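Local coordinates for protein mannose-specific lectin 3 chain 1 (Crocus vernus, PDB 3MEZ) that probably binds mannose as one of two kinds of bulb-type lectin domain that assemble into a heterotetramer, at residues F41-T45 and V73-P77. Numbering follows the deposited sequence.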
ATOM      1  N   PHE A  41      20.374  16.100  -9.853  1.00 31.10           N
ATOM      2  CA  PHE A  41      20.144  16.546 -11.196  1.00 28.82           C
ATOM      3  C   PHE A  41      20.233  18.050 -11.158  1.00 28.79           C
ATOM      4  O   PHE A  41      19.825  18.639 -10.205  1.00 25.23           O
ATOM      5  CB  PHE A  41      18.768  16.086 -11.619  1.00 27.87           C
ATOM      6  CG  PHE A  41      18.330  16.584 -12.956  1.00 31.18           C
ATOM      7  CD1 PHE A  41      18.464  15.797 -14.065  1.00 30.78           C
ATOM      8  CD2 PHE A  41      17.780  17.824 -13.100  1.00 28.51           C
ATOM      9  CE1 PHE A  41      18.086  16.253 -15.265  1.00 31.10           C
ATOM     10  CE2 PHE A  41      17.403  18.259 -14.314  1.00 31.51           C
ATOM     11  CZ  PHE A  41      17.556  17.473 -15.393  1.00 28.77           C
ATOM     12  N   GLN A  42      20.797  18.645 -12.197  1.00 28.09           N
ATOM     13  CA  GLN A  42      20.807  20.084 -12.381  1.00 29.31           C
ATOM     14  C   GLN A  42      20.814  20.481 -13.843  1.00 29.60           C
ATOM     15  O   GLN A  42      21.314  19.778 -14.647  1.00 28.13           O
ATOM     16  CB  GLN A  42      21.938  20.760 -11.629  1.00 28.76           C
ATOM     17  CG  GLN A  42      23.312  20.391 -12.024  1.00 34.42           C
ATOM     18  CD  GLN A  42      24.385  21.149 -11.232  0.50 38.86           C
ATOM     19  OE1 GLN A  42      24.865  22.194 -11.652  1.00 42.60           O
ATOM     20  NE2 GLN A  42      24.765  20.601 -10.101  1.00 41.90           N
ATOM     21  N   SER A  43      20.234  21.616 -14.150  1.00 28.60           N
ATOM     22  CA  SER A  43      20.262  22.170 -15.481  1.00 28.53           C
ATOM     23  C   SER A  43      21.662  22.580 -15.912  1.00 31.46           C
ATOM     24  O   SER A  43      21.956  22.673 -17.083  1.00 31.46           O
ATOM     25  CB  SER A  43      19.299  23.349 -15.601  1.00 27.40           C
ATOM     26  OG  SER A  43      19.570  24.353 -14.702  1.00 24.51           O
ATOM     27  N   ASN A  44      22.516  22.817 -14.938  1.00 30.70           N
ATOM     28  CA  ASN A  44      23.792  23.471 -15.146  1.00 32.86           C
ATOM     29  C   ASN A  44      23.726  24.862 -15.776  1.00 33.01           C
ATOM     30  O   ASN A  44      24.447  25.157 -16.664  1.00 33.96           O
ATOM     31  CB  ASN A  44      24.742  22.560 -15.915  1.00 33.53           C
ATOM     32  CG  ASN A  44      26.198  22.809 -15.590  0.50 34.33           C
ATOM     33  OD1 ASN A  44      26.564  23.794 -14.971  0.50 34.25           O
ATOM     34  ND2 ASN A  44      27.036  21.913 -16.029  0.50 36.86           N
ATOM     35  N   THR A  45      22.844  25.706 -15.293  1.00 32.14           N
ATOM     36  CA  THR A  45      22.657  27.014 -15.880  1.00 31.04           C
ATOM     37  C   THR A  45      23.098  28.179 -14.994  1.00 32.57           C
ATOM     38  O   THR A  45      22.558  29.243 -15.074  1.00 31.09           O
ATOM     39  CB  THR A  45      21.236  27.198 -16.480  1.00 31.89           C
ATOM     40  OG1 THR A  45      20.251  26.929 -15.511  1.00 28.83           O
ATOM     41  CG2 THR A  45      21.029  26.278 -17.617  1.00 26.97           C
ATOM     42  N   VAL A  73      16.382  30.069 -21.394  1.00 29.45           N
ATOM     43  CA  VAL A  73      17.691  29.704 -21.009  1.00 29.40           C
ATOM     44  C   VAL A  73      18.026  28.227 -21.190  1.00 28.39           C
ATOM     45  O   VAL A  73      19.148  27.891 -21.422  1.00 28.82           O
ATOM     46  CB  VAL A  73      17.907  30.129 -19.560  1.00 29.78           C
ATOM     47  CG1 VAL A  73      19.208  29.710 -19.113  1.00 28.42           C
ATOM     48  CG2 VAL A  73      17.795  31.599 -19.489  1.00 32.31           C
ATOM     49  N   TRP A  74      17.056  27.361 -20.965  1.00 25.52           N
ATOM     50  CA  TRP A  74      17.264  25.931 -20.997  1.00 24.55           C
ATOM     51  C   TRP A  74      15.930  25.280 -21.281  1.00 24.15           C
ATOM     52  O   TRP A  74      14.939  25.745 -20.872  1.00 23.77           O
ATOM     53  CB  TRP A  74      17.860  25.519 -19.654  1.00 23.17           C
ATOM     54  CG  TRP A  74      18.123  24.091 -19.326  1.00 23.58           C
ATOM     55  CD1 TRP A  74      19.218  23.372 -19.621  1.00 23.55           C
ATOM     56  CD2 TRP A  74      17.320  23.266 -18.527  1.00 22.24           C
ATOM     57  NE1 TRP A  74      19.124  22.129 -19.098  1.00 20.94           N
ATOM     58  CE2 TRP A  74      17.960  22.043 -18.414  1.00 23.08           C
ATOM     59  CE3 TRP A  74      16.094  23.434 -17.896  1.00 25.79           C
ATOM     60  CZ2 TRP A  74      17.423  21.010 -17.723  1.00 25.74           C
ATOM     61  CZ3 TRP A  74      15.571  22.403 -17.242  1.00 25.46           C
ATOM     62  CH2 TRP A  74      16.241  21.216 -17.127  1.00 22.00           C
ATOM     63  N   VAL A  75      15.940  24.209 -22.038  1.00 23.85           N
ATOM     64  CA  VAL A  75      14.746  23.432 -22.311  1.00 23.38           C
ATOM     65  C   VAL A  75      15.049  21.982 -22.108  1.00 24.22           C
ATOM     66  O   VAL A  75      16.059  21.551 -22.536  1.00 26.82           O
ATOM     67  CB  VAL A  75      14.254  23.644 -23.726  1.00 24.11           C
ATOM     68  CG1 VAL A  75      13.165  22.716 -23.995  1.00 22.87           C
ATOM     69  CG2 VAL A  75      13.805  25.058 -23.909  1.00 26.47           C
ATOM     70  N   TYR A  76      14.201  21.258 -21.407  1.00 22.27           N
ATOM     71  CA  TYR A  76      14.484  19.871 -21.106  1.00 23.42           C
ATOM     72  C   TYR A  76      13.237  18.976 -21.057  1.00 22.79           C
ATOM     73  O   TYR A  76      12.280  19.315 -20.469  1.00 22.34           O
ATOM     74  CB  TYR A  76      15.298  19.758 -19.815  1.00 23.56           C
ATOM     75  CG  TYR A  76      15.976  18.438 -19.625  1.00 23.41           C
ATOM     76  CD1 TYR A  76      15.318  17.387 -19.055  1.00 23.85           C
ATOM     77  CD2 TYR A  76      17.264  18.240 -20.038  1.00 22.64           C
ATOM     78  CE1 TYR A  76      15.917  16.199 -18.896  1.00 27.27           C
ATOM     79  CE2 TYR A  76      17.856  17.053 -19.902  1.00 27.17           C
ATOM     80  CZ  TYR A  76      17.184  16.035 -19.325  1.00 26.61           C
ATOM     81  OH  TYR A  76      17.765  14.844 -19.175  1.00 31.93           O
ATOM     82  N   PRO A  77      13.272  17.834 -21.706  1.00 24.03           N
ATOM     83  CA  PRO A  77      14.376  17.411 -22.543  1.00 24.53           C
ATOM     84  C   PRO A  77      14.477  18.299 -23.788  1.00 24.63           C
ATOM     85  O   PRO A  77      13.606  19.024 -24.125  1.00 22.86           O
ATOM     86  CB  PRO A  77      13.959  16.012 -22.969  1.00 25.14           C
ATOM     87  CG  PRO A  77      13.026  15.594 -21.994  1.00 26.20           C
ATOM     88  CD  PRO A  77      12.324  16.758 -21.497  1.00 22.79           C
TER
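A serine methylene sits squarely over the indole of Trp-74: Ser-43 CB lies 3.5 Å from the centroid of the five-membered ring, 18° off its normal, a CH-pi contact. Tyr-76 CB covers the opposite face, so a methylene lies on each, central on one and near the rim on the other. With Ser-43 CB pointing at the indole, chi1 of 58° places OG between backbone N and carbonyl carbon. There it hydrogen-bonds Thr-45 OG1 (OG to OG1 2.8 Å), accepts from Leu-32 N and lies in bonding range of Asn-31 OD1; its single proton can serve only one of the two oxygens at a time. Thr-45 OG1 also bonds Cys-30 O, while its methyl CG2 reaches Trp-74 CB at 3.8 Å. Phe-41 presents its edge to the face of Tyr-76, a T-shaped pair with centroids 5.5 Å apart and planes at 74°; Phe-41 CZ also meets the indole edge. Trp-109 of a lectin 3 chain 2 subunit forms an edge-to-face pair with Tyr-76. Within this chain, strands 41-42 and 74-76 are outermost in separate four-stranded sheets of the bulb-lectin fold. No hydrogen bond joins the segments: their direct attraction is dispersion and CH-pi, with Ile-64 packing against both and the Ser-43 and Thr-45 hydroxyls bonded to one another and to residues 30-32.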